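Local coordinates for protein TRAP dicarboxylate transporter, DctP subunit (Sulfurospirillum deleyianum, PDB 4OVS) that binds succinate and probably delivers it, as the periplasmic solute-binding subunit, to a TRAP-type dicarboxylate transporter, at residues Ala48-Val51 / Gly52-Asn56; Lys246-Lys250 / Asp251-Met255; Pro314-Tyr317 / Lys318-Glu322; Asp323-Lys326 / Lys327-Val331. One frame throughout, in Å; residues are numbered along the deposited sequence.

Interaction 1: Ala48-Val51 / Gly52-Asn56; sequences AKRV and GELTN
The guanidinium of Arg-50 has the isobutyl end of Leu-54 over one face and the carboxylate of Glu-53 at its edge. NH1 gives Glu-53 OE1 a salt-bridging hydrogen bond of 2.8 Å that lies almost in the guanidinium plane. The carboxylate is turned 65° from that plane and accepts the bond on the anti side of OE1, somewhat out of its own plane. On the face, Arg-50 NH2 rests 3.6 Å from Leu-54 CD2. Folds at chi2 and chi3 (-65° and -67°) curl the arginine back over the next turn of the helix. Cutting Arg-50 back to alanine would probably cost Glu-53 its salt bridge, leave Glu-262, the partner of NE beyond the segments, without this mate, and bare one side of Leu-54. The other carboxylate oxygen, Glu-53 OE2, reaches Lys-49 NZ through a water, 2.8 Å from OE2. At the helix end Thr-55 doubles its grip on Val-51 O, with N at 3.0 Å and OG1 at 2.9 Å coming from opposite faces of the carbonyl plane. Asn-56, with positive phi, is the C-prime residue of the closing Schellman motif. Helix 39-54 is the crossover of a beta-alpha-beta unit: Ala-48 and Val-51 pack on strand 59-64, while Val-51, Leu-54 and Thr-55 meet helix 253-289.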
loop_
_atom_site.group_PDB
_atom_site.type_symbol
_atom_site.label_atom_id
_atom_site.label_comp_id
_atom_site.label_asym_id
_atom_site.label_seq_id
_atom_site.Cartn_x
_atom_site.Cartn_y
_atom_site.Cartn_z
ATOM N N ALA A 48 -14.641 -6.320 -10.770
ATOM C CA ALA A 48 -16.081 -6.157 -10.741
ATOM C C ALA A 48 -16.710 -6.487 -12.087
ATOM O O ALA A 48 -17.708 -7.215 -12.188
ATOM C CB ALA A 48 -16.428 -4.698 -10.342
ATOM N N LYS A 49 -16.109 -5.978 -13.133
ATOM C CA LYS A 49 -16.576 -6.256 -14.484
ATOM C C LYS A 49 -16.542 -7.764 -14.821
ATOM O O LYS A 49 -17.473 -8.301 -15.422
ATOM C CB LYS A 49 -15.681 -5.506 -15.460
ATOM C CG LYS A 49 -16.192 -5.522 -16.875
ATOM C CD LYS A 49 -15.144 -4.955 -17.864
ATOM C CE LYS A 49 -14.212 -6.032 -18.437
ATOM N NZ LYS A 49 -13.390 -5.580 -19.634
ATOM N N ARG A 50 -15.465 -8.447 -14.446
ATOM C CA ARG A 50 -15.316 -9.870 -14.806
ATOM C C ARG A 50 -16.307 -10.798 -14.049
ATOM O O ARG A 50 -16.861 -11.747 -14.631
ATOM C CB ARG A 50 -13.885 -10.318 -14.598
ATOM C CG ARG A 50 -12.909 -9.686 -15.570
ATOM C CD ARG A 50 -13.201 -10.141 -17.005
ATOM N NE ARG A 50 -12.939 -11.563 -17.180
ATOM C CZ ARG A 50 -13.660 -12.415 -17.905
ATOM N NH1 ARG A 50 -14.771 -12.034 -18.529
ATOM N NH2 ARG A 50 -13.271 -13.685 -17.970
ATOM N N VAL A 51 -16.535 -10.536 -12.775
ATOM C CA VAL A 51 -17.590 -11.257 -12.032
ATOM C C VAL A 51 -18.929 -11.185 -12.779
ATOM O O VAL A 51 -19.559 -12.200 -13.002
ATOM C CB VAL A 51 -17.728 -10.756 -10.601
ATOM C CG1 VAL A 51 -18.992 -11.341 -9.922
ATOM C CG2 VAL A 51 -16.474 -11.108 -9.815
ATOM N N GLY A 52 -19.365 -9.985 -13.159
ATOM C CA GLY A 52 -20.580 -9.815 -13.936
ATOM C C GLY A 52 -20.615 -10.663 -15.209
ATOM O O GLY A 52 -21.609 -11.334 -15.494
ATOM N N GLU A 53 -19.543 -10.598 -15.996
ATOM C CA GLU A 53 -19.444 -11.357 -17.237
ATOM C C GLU A 53 -19.437 -12.864 -16.965
ATOM O O GLU A 53 -20.207 -13.592 -17.545
ATOM C CB GLU A 53 -18.192 -10.925 -18.010
ATOM C CG GLU A 53 -18.258 -9.484 -18.447
ATOM C CD GLU A 53 -16.959 -8.952 -19.074
ATOM O OE1 GLU A 53 -15.860 -9.489 -18.807
ATOM O OE2 GLU A 53 -17.044 -7.995 -19.869
ATOM N N LEU A 54 -18.627 -13.314 -16.030
ATOM C CA LEU A 54 -18.512 -14.752 -15.766
ATOM C C LEU A 54 -19.758 -15.352 -15.117
ATOM O O LEU A 54 -19.978 -16.549 -15.195
ATOM C CB LEU A 54 -17.296 -15.037 -14.886
ATOM C CG LEU A 54 -15.921 -14.941 -15.518
ATOM C CD1 LEU A 54 -14.811 -15.057 -14.526
ATOM C CD2 LEU A 54 -15.766 -15.976 -16.634
ATOM N N THR A 55 -20.605 -14.536 -14.503
ATOM C CA THR A 55 -21.787 -15.082 -13.876
ATOM C C THR A 55 -23.027 -14.789 -14.698
ATOM O O THR A 55 -24.131 -14.927 -14.198
ATOM C CB THR A 55 -22.012 -14.546 -12.458
ATOM O OG1 THR A 55 -22.250 -13.114 -12.485
ATOM C CG2 THR A 55 -20.822 -14.868 -11.600
ATOM N N ASN A 56 -22.839 -14.408 -15.952
ATOM C CA ASN A 56 -23.933 -13.899 -16.794
ATOM C C ASN A 56 -24.970 -12.995 -16.110
ATOM O O ASN A 56 -26.174 -13.157 -16.301
ATOM C CB ASN A 56 -24.627 -15.053 -17.499
ATOM C CG ASN A 56 -23.658 -15.901 -18.288
ATOM O OD1 ASN A 56 -23.033 -15.425 -19.226
ATOM N ND2 ASN A 56 -23.526 -17.165 -17.910
HETATM O O HOH W 1 -15.118 -6.944 -21.664
#

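Interaction 2: Lys246-Lys250 / Asp251-Met255; sequences KKFPK and DLKPM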
loop_
_atom_site.group_PDB
_atom_site.type_symbol
_atom_site.label_atom_id
_atom_site.label_comp_id
_atom_site.label_asym_id
_atom_site.label_seq_id
_atom_site.Cartn_x
_atom_site.Cartn_y
_atom_site.Cartn_z
ATOM N N LYS A 246 -18.626 -17.501 3.677
ATOM C CA LYS A 246 -19.275 -18.712 4.207
ATOM C C LYS A 246 -20.679 -18.860 3.615
ATOM O O LYS A 246 -21.073 -19.944 3.189
ATOM C CB LYS A 246 -19.351 -18.644 5.731
ATOM C CG LYS A 246 -19.917 -19.910 6.409
ATOM C CD LYS A 246 -18.937 -20.479 7.455
ATOM C CE LYS A 246 -19.440 -21.768 8.068
ATOM N NZ LYS A 246 -20.570 -21.548 9.015
ATOM N N LYS A 247 -21.399 -17.742 3.565
ATOM C CA LYS A 247 -22.766 -17.671 3.047
ATOM C C LYS A 247 -22.894 -17.633 1.530
ATOM O O LYS A 247 -23.962 -17.907 1.010
ATOM C CB LYS A 247 -23.441 -16.391 3.547
ATOM C CG LYS A 247 -23.804 -16.358 5.042
ATOM C CD LYS A 247 -24.155 -14.901 5.497
ATOM C CE LYS A 247 -25.280 -14.254 4.638
ATOM N NZ LYS A 247 -25.527 -12.790 4.919
ATOM N N PHE A 248 -21.841 -17.243 0.812
ATOM C CA PHE A 248 -21.973 -16.991 -0.631
ATOM C C PHE A 248 -22.196 -18.321 -1.324
ATOM O O PHE A 248 -21.619 -19.319 -0.945
ATOM C CB PHE A 248 -20.735 -16.313 -1.168
ATOM C CG PHE A 248 -20.877 -15.776 -2.570
ATOM C CD1 PHE A 248 -21.615 -14.621 -2.812
ATOM C CD2 PHE A 248 -20.244 -16.408 -3.631
ATOM C CE1 PHE A 248 -21.729 -14.116 -4.082
ATOM C CE2 PHE A 248 -20.363 -15.926 -4.922
ATOM C CZ PHE A 248 -21.097 -14.747 -5.148
ATOM N N PRO A 249 -23.071 -18.332 -2.327
ATOM C CA PRO A 249 -23.484 -19.592 -2.929
ATOM C C PRO A 249 -22.374 -20.399 -3.614
ATOM O O PRO A 249 -21.578 -19.917 -4.409
ATOM C CB PRO A 249 -24.598 -19.175 -3.907
ATOM C CG PRO A 249 -25.119 -17.881 -3.359
ATOM C CD PRO A 249 -23.957 -17.205 -2.688
ATOM N N LYS A 250 -22.351 -21.685 -3.289
ATOM C CA LYS A 250 -21.239 -22.547 -3.668
ATOM C C LYS A 250 -21.008 -22.578 -5.160
ATOM O O LYS A 250 -19.873 -22.625 -5.584
ATOM C CB LYS A 250 -21.470 -23.972 -3.144
ATOM C CG LYS A 250 -20.379 -24.941 -3.478
ATOM C CD LYS A 250 -20.583 -26.249 -2.698
ATOM C CE LYS A 250 -19.711 -27.397 -3.215
ATOM N NZ LYS A 250 -20.256 -28.012 -4.469
ATOM N N ASP A 251 -22.076 -22.551 -5.948
ATOM C CA ASP A 251 -21.945 -22.625 -7.393
ATOM C C ASP A 251 -21.462 -21.333 -8.040
ATOM O O ASP A 251 -21.043 -21.364 -9.194
ATOM C CB ASP A 251 -23.260 -23.045 -8.056
ATOM C CG ASP A 251 -23.542 -24.544 -7.939
ATOM O OD1 ASP A 251 -22.956 -25.337 -8.723
ATOM O OD2 ASP A 251 -24.375 -24.916 -7.070
ATOM N N LEU A 252 -21.516 -20.203 -7.325
ATOM C CA LEU A 252 -21.016 -18.938 -7.854
ATOM C C LEU A 252 -19.570 -18.639 -7.379
ATOM O O LEU A 252 -18.935 -17.771 -7.904
ATOM C CB LEU A 252 -21.947 -17.767 -7.461
ATOM C CG LEU A 252 -23.369 -17.914 -8.018
ATOM C CD1 LEU A 252 -24.318 -16.935 -7.421
ATOM C CD2 LEU A 252 -23.361 -17.754 -9.518
ATOM N N LYS A 253 -19.056 -19.378 -6.397
ATOM C CA LYS A 253 -17.718 -19.088 -5.883
ATOM C C LYS A 253 -16.620 -19.233 -6.910
ATOM O O LYS A 253 -15.711 -18.384 -6.958
ATOM C CB LYS A 253 -17.400 -20.023 -4.716
ATOM C CG LYS A 253 -17.972 -19.534 -3.397
ATOM C CD LYS A 253 -17.795 -20.530 -2.289
ATOM C CE LYS A 253 -17.527 -19.853 -0.982
ATOM N NZ LYS A 253 -18.143 -20.523 0.179
ATOM N N PRO A 254 -16.663 -20.320 -7.715
ATOM C CA PRO A 254 -15.606 -20.493 -8.735
ATOM C C PRO A 254 -15.448 -19.269 -9.668
ATOM O O PRO A 254 -14.308 -18.900 -9.980
ATOM C CB PRO A 254 -16.053 -21.732 -9.509
ATOM C CG PRO A 254 -16.924 -22.531 -8.463
ATOM C CD PRO A 254 -17.662 -21.393 -7.766
HETATM N N MSE A 255 -16.546 -18.643 -10.087
HETATM C CA MSE A 255 -16.448 -17.434 -10.932
HETATM C C MSE A 255 -15.883 -16.236 -10.207
HETATM O O MSE A 255 -15.202 -15.412 -10.802
HETATM C CB MSE A 255 -17.794 -17.038 -11.483
HETATM C CG MSE A 255 -18.361 -18.046 -12.409
HETATM SE SE MSE A 255 -19.521 -19.302 -11.527
HETATM C CE MSE A 255 -20.919 -19.522 -12.932
#
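Phe-248 and Leu-252 carry the apolar contacts. Leu-252 CB sits 3.5 Å from Phe-248 CE2, the two side chains crossing at about a right angle. At the ring edge, in its plane, the aliphatic part of Lys-253 runs past in the opposite direction, with CG 3.9 Å from Phe-248 CD2. Phe-248 CG is anti to the backbone N (chi1 -169°), which brings the ring within reach of Leu-252 and Lys-253. Pro-249 adds a looser touch, its CB 4.2 Å from Leu-252 CD1, and its own CD lies over one face of the Phe-248 ring, offset toward the rim.

This is the connection between helix 242-247 and helix 253-289, the longest helix of the chain. Phe-248 leaves helical geometry, and Phe-248, Pro-249 and Leu-252 lean on strand 26-31 through Ile-28 and Tyr-26.

The polar contacts are mostly backbone. Leu-252 N donates to Pro-249 O at 2.9 Å, approaching from well above the carbonyl plane. Lys-253 N makes only weak bonds, to Pro-249 O at 3.3 Å and to Lys-250 O at 3.4 Å. Pro-254 has no N-H to give; its CD instead abuts Lys-250 O at 3.3 Å. The charged end of Lys-253 turns back to the preceding helix, where NZ is hydrogen-bonded to Trp-245 O and the ammonium makes a cation-pi contact with the Trp-245 side chain.

Interaction 3: Pro314-Tyr317 / Lys318-Glu322; sequences PQFY and KTIGE
At the entrance to helix 317-330, where a short 3-10 segment hands over to a wider pi-type turn, Tyr-317 and Glu-322 stack side chain on side chain. Glu-322 CB makes a CH-pi contact over one face of the tyrosine ring, 4.0 Å from its centroid. Farther out the carboxylate lies over the same face, inclined only 16° to the ring, with OE2 3.7 Å from Tyr-317 CE2. Glu-322 reaches this position with CG anti to the backbone N (chi1 173°) and the chain extended beyond it. Pro-314 CA covers the centre of the opposite ring face, so the ring is clamped between the 3-10 segment and the helix. A serine in place of Tyr-317 would probably open a gap between Pro-314 and Glu-322 and leave the glutamate chain freer to turn.

The turn itself carries one clear backbone bond across the segments, Ile-320 N to Phe-316 O at 2.9 Å. Two waters bridge the segments: one donates to Tyr-317 O at 2.8 Å and accepts from Glu-322 N, the other joins Gln-315 O to Thr-319 OG1. Gly-321 has a positive phi (117°), at which a CB would jam against the preceding carbonyl oxygen. On the buried side Ile-320 CD1 packs 3.9 Å from Phe-316 CB, while the Phe-316 ring packs on His-174, Val-175 and Ala-178 of helix 174-181.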
loop_
_atom_site.group_PDB
_atom_site.type_symbol
_atom_site.label_atom_id
_atom_site.label_comp_id
_atom_site.label_asym_id
_atom_site.label_seq_id
_atom_site.Cartn_x
_atom_site.Cartn_y
_atom_site.Cartn_z
ATOM N N PRO A 314 16.860 -4.575 14.313
ATOM C CA PRO A 314 16.910 -5.427 15.508
ATOM C C PRO A 314 15.790 -5.182 16.514
ATOM O O PRO A 314 15.385 -6.095 17.218
ATOM C CB PRO A 314 18.270 -5.093 16.108
ATOM C CG PRO A 314 19.110 -4.791 14.917
ATOM C CD PRO A 314 18.194 -4.061 13.958
ATOM N N GLN A 315 15.292 -3.964 16.585
ATOM C CA GLN A 315 14.138 -3.656 17.423
ATOM C C GLN A 315 12.972 -4.609 17.128
ATOM O O GLN A 315 12.078 -4.770 17.959
ATOM C CB GLN A 315 13.656 -2.221 17.151
ATOM C CG GLN A 315 14.745 -1.149 17.187
ATOM C CD GLN A 315 14.164 0.235 17.018
ATOM O OE1 GLN A 315 12.970 0.451 17.254
ATOM N NE2 GLN A 315 14.987 1.172 16.586
ATOM N N PHE A 316 12.981 -5.228 15.944
ATOM C CA PHE A 316 11.834 -5.987 15.464
ATOM C C PHE A 316 12.069 -7.505 15.295
ATOM O O PHE A 316 11.188 -8.219 14.799
ATOM C CB PHE A 316 11.347 -5.374 14.143
ATOM C CG PHE A 316 10.878 -3.974 14.287
ATOM C CD1 PHE A 316 9.593 -3.711 14.697
ATOM C CD2 PHE A 316 11.738 -2.912 14.066
ATOM C CE1 PHE A 316 9.155 -2.398 14.861
ATOM C CE2 PHE A 316 11.310 -1.597 14.222
ATOM C CZ PHE A 316 10.018 -1.340 14.614
ATOM N N TYR A 317 13.242 -7.992 15.690
ATOM C CA TYR A 317 13.508 -9.437 15.707
ATOM C C TYR A 317 12.500 -10.182 16.583
ATOM O O TYR A 317 12.118 -11.319 16.294
ATOM C CB TYR A 317 14.915 -9.717 16.244
ATOM C CG TYR A 317 16.043 -9.330 15.307
ATOM C CD1 TYR A 317 15.788 -8.770 14.057
ATOM C CD2 TYR A 317 17.370 -9.519 15.680
ATOM C CE1 TYR A 317 16.833 -8.427 13.213
ATOM C CE2 TYR A 317 18.402 -9.191 14.847
ATOM C CZ TYR A 317 18.136 -8.651 13.616
ATOM O OH TYR A 317 19.182 -8.321 12.794
ATOM N N LYS A 318 12.070 -9.543 17.663
ATOM C CA LYS A 318 11.171 -10.193 18.589
ATOM C C LYS A 318 9.774 -10.374 18.006
ATOM O O LYS A 318 9.208 -11.465 18.081
ATOM C CB LYS A 318 11.119 -9.404 19.891
ATOM C CG LYS A 318 10.153 -9.935 20.916
ATOM C CD LYS A 318 10.084 -8.973 22.089
ATOM C CE LYS A 318 11.343 -9.031 22.938
ATOM N NZ LYS A 318 11.386 -10.292 23.707
ATOM N N THR A 319 9.227 -9.324 17.395
ATOM C CA THR A 319 7.826 -9.353 16.994
ATOM C C THR A 319 7.634 -9.797 15.548
ATOM O O THR A 319 6.570 -10.294 15.202
ATOM C CB THR A 319 7.178 -7.976 17.182
ATOM O OG1 THR A 319 8.012 -6.974 16.583
ATOM C CG2 THR A 319 7.009 -7.660 18.657
ATOM N N ILE A 320 8.655 -9.612 14.710
ATOM C CA ILE A 320 8.614 -10.053 13.304
ATOM C C ILE A 320 9.318 -11.390 13.113
ATOM O O ILE A 320 8.804 -12.277 12.432
ATOM C CB ILE A 320 9.292 -9.033 12.350
ATOM C CG1 ILE A 320 8.611 -7.666 12.448
ATOM C CG2 ILE A 320 9.262 -9.549 10.906
ATOM C CD1 ILE A 320 8.992 -6.686 11.317
ATOM N N GLY A 321 10.507 -11.527 13.691
ATOM C CA GLY A 321 11.235 -12.781 13.601
ATOM C C GLY A 321 12.544 -12.592 12.864
ATOM O O GLY A 321 12.561 -12.284 11.678
ATOM N N GLU A 322 13.651 -12.761 13.564
ATOM C CA GLU A 322 14.934 -12.554 12.927
ATOM C C GLU A 322 15.053 -13.450 11.718
ATOM O O GLU A 322 15.414 -12.991 10.646
ATOM C CB GLU A 322 16.085 -12.831 13.860
ATOM C CG GLU A 322 17.418 -12.774 13.140
ATOM C CD GLU A 322 18.608 -12.763 14.086
ATOM O OE1 GLU A 322 18.439 -13.127 15.267
ATOM O OE2 GLU A 322 19.717 -12.383 13.650
HETATM O O HOH W 2 9.914 -6.813 18.476
HETATM O O HOH W 3 12.723 -14.094 16.314
#

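Interaction 4: Asp323-Lys326 / Lys327-Val331; sequences DLIK and KVQAV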
loop_
_atom_site.group_PDB
_atom_site.type_symbol
_atom_site.label_atom_id
_atom_site.label_comp_id
_atom_site.label_asym_id
_atom_site.label_seq_id
_atom_site.Cartn_x
_atom_site.Cartn_y
_atom_site.Cartn_z
ATOM N N ASP A 323 14.736 -14.728 11.873
ATOM C CA ASP A 323 14.975 -15.663 10.790
ATOM C C ASP A 323 14.021 -15.400 9.628
ATOM O O ASP A 323 14.283 -15.797 8.495
ATOM C CB ASP A 323 14.900 -17.110 11.296
ATOM C CG ASP A 323 16.109 -17.484 12.167
ATOM O OD1 ASP A 323 17.258 -17.066 11.837
ATOM O OD2 ASP A 323 15.908 -18.177 13.194
ATOM N N LEU A 324 12.923 -14.705 9.895
ATOM C CA LEU A 324 11.984 -14.381 8.831
ATOM C C LEU A 324 12.626 -13.271 7.999
ATOM O O LEU A 324 12.663 -13.350 6.775
ATOM C CB LEU A 324 10.630 -13.989 9.416
ATOM C CG LEU A 324 9.441 -13.690 8.500
ATOM C CD1 LEU A 324 9.325 -14.686 7.362
ATOM C CD2 LEU A 324 8.149 -13.698 9.314
ATOM N N ILE A 325 13.180 -12.265 8.667
ATOM C CA ILE A 325 13.844 -11.148 7.965
ATOM C C ILE A 325 15.010 -11.693 7.128
ATOM O O ILE A 325 15.264 -11.231 6.031
ATOM C CB ILE A 325 14.425 -10.108 8.962
ATOM C CG1 ILE A 325 13.318 -9.328 9.670
ATOM C CG2 ILE A 325 15.303 -9.114 8.244
ATOM C CD1 ILE A 325 13.812 -8.541 10.872
ATOM N N LYS A 326 15.709 -12.698 7.655
ATOM C CA LYS A 326 16.869 -13.272 6.966
ATOM C C LYS A 326 16.468 -14.091 5.747
ATOM O O LYS A 326 17.144 -14.055 4.721
ATOM C CB LYS A 326 17.732 -14.115 7.929
ATOM C CG LYS A 326 18.702 -13.272 8.761
ATOM C CD LYS A 326 19.579 -14.097 9.703
ATOM C CE LYS A 326 20.169 -13.217 10.818
ATOM N NZ LYS A 326 20.758 -11.906 10.334
ATOM N N LYS A 327 15.368 -14.821 5.858
ATOM C CA LYS A 327 14.810 -15.524 4.712
ATOM C C LYS A 327 14.555 -14.564 3.564
ATOM O O LYS A 327 14.886 -14.862 2.421
ATOM C CB LYS A 327 13.492 -16.179 5.088
ATOM C CG LYS A 327 13.435 -17.666 4.777
ATOM C CD LYS A 327 12.075 -18.273 5.102
ATOM C CE LYS A 327 11.842 -18.336 6.592
ATOM N NZ LYS A 327 11.462 -19.729 7.030
ATOM N N VAL A 328 13.938 -13.422 3.867
ATOM C CA VAL A 328 13.690 -12.416 2.839
ATOM C C VAL A 328 14.994 -11.912 2.273
ATOM O O VAL A 328 15.137 -11.812 1.067
ATOM C CB VAL A 328 12.916 -11.210 3.346
ATOM C CG1 VAL A 328 12.864 -10.154 2.245
ATOM C CG2 VAL A 328 11.518 -11.615 3.740
ATOM N N GLN A 329 15.962 -11.612 3.127
ATOM C CA GLN A 329 17.229 -11.078 2.625
ATOM C C GLN A 329 17.964 -12.085 1.753
ATOM O O GLN A 329 18.705 -11.702 0.864
ATOM C CB GLN A 329 18.108 -10.630 3.778
ATOM C CG GLN A 329 17.524 -9.414 4.491
ATOM C CD GLN A 329 18.324 -9.015 5.711
ATOM O OE1 GLN A 329 18.460 -9.786 6.663
ATOM N NE2 GLN A 329 18.861 -7.808 5.687
ATOM N N ALA A 330 17.715 -13.371 1.981
ATOM C CA ALA A 330 18.408 -14.430 1.250
ATOM C C ALA A 330 17.806 -14.758 -0.121
ATOM O O ALA A 330 18.417 -15.498 -0.898
ATOM C CB ALA A 330 18.479 -15.710 2.111
ATOM N N VAL A 331 16.623 -14.225 -0.429
ATOM C CA VAL A 331 15.945 -14.628 -1.658
ATOM C C VAL A 331 16.650 -14.009 -2.838
ATOM O O VAL A 331 16.688 -12.781 -2.983
ATOM C CB VAL A 331 14.468 -14.208 -1.695
ATOM C CG1 VAL A 331 13.912 -14.374 -3.099
ATOM C CG2 VAL A 331 13.656 -15.026 -0.697
#
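Ile-325 holds CG2 anti to its backbone N, and Gln-329 holds CG anti to its carbonyl carbon (chi1 -68°) with the chain extended beyond; the two side chains therefore lie alongside each other and point the same way. The methyl CG2 of Ile-325 comes 3.6 Å from Gln-329 OE1, a van der Waals touch between a methyl and an amide oxygen. Gln-329 CG also rides over the carbonyl one turn back, 3.3 Å from Ile-325 O. Lys-326 CG also passes Gln-329 OE1, obliquely and at a longer distance.

All of this sits on the last turns of helix 317-330, at the C-terminal end of the chain, and the i to i+4 backbone bonds carry most of the contact. Lys-327 N reaches Asp-323 O at 3.0 Å. Val-328 N meets Leu-324 O at 3.2 Å in a nearly straight bond (165° at the hydrogen). Gln-329 N is held by Ile-325 O at 3.0 Å, and Ala-330 N by Lys-326 O at 2.9 Å, the latter clearly bent at 134°. The run starts at a kink, where the N atoms of Asp-323 and Leu-324 lack bonds to the turn before.

The inward side of the helix faces the loop holding Leu-103, Leu-106 and Ile-109, which Leu-324, Ile-325 and Val-328 pack against; Leu-324 and Lys-327 also touch Val-124 of helix 123-134. His-115 NE2 is hydrogen-bonded to Val-328 O, and Val-331 packs on helix 113-120.

How the interactions relate
The four contacts form two touching pairs, away from the succinate site. Each is partly buried, with two buried residues on its inner side (Val-51 and Thr-55; Phe-248 and Leu-252; Phe-316 and Ile-320; Ile-325 and Val-328) and charged chains on the outer. Thr-55 CG2 of interaction 1 packs on Met-255 CB of interaction 2, at 3.7 Å, joining helix 39-54 to the start of helix 253-289. Interactions 3 and 4 share helix 317-330, where Tyr-317 meets Ile-325. Centres of interactions 1 and 3 are about 43 Å apart, on opposite sides of the chain's centre. Chemistry follows position: salt and water bridges in interaction 1, apolar and weak backbone contacts in the interaction 2 connection, a ring-carboxylate stack at the helix entrance, regular backbone bonds in its last turns.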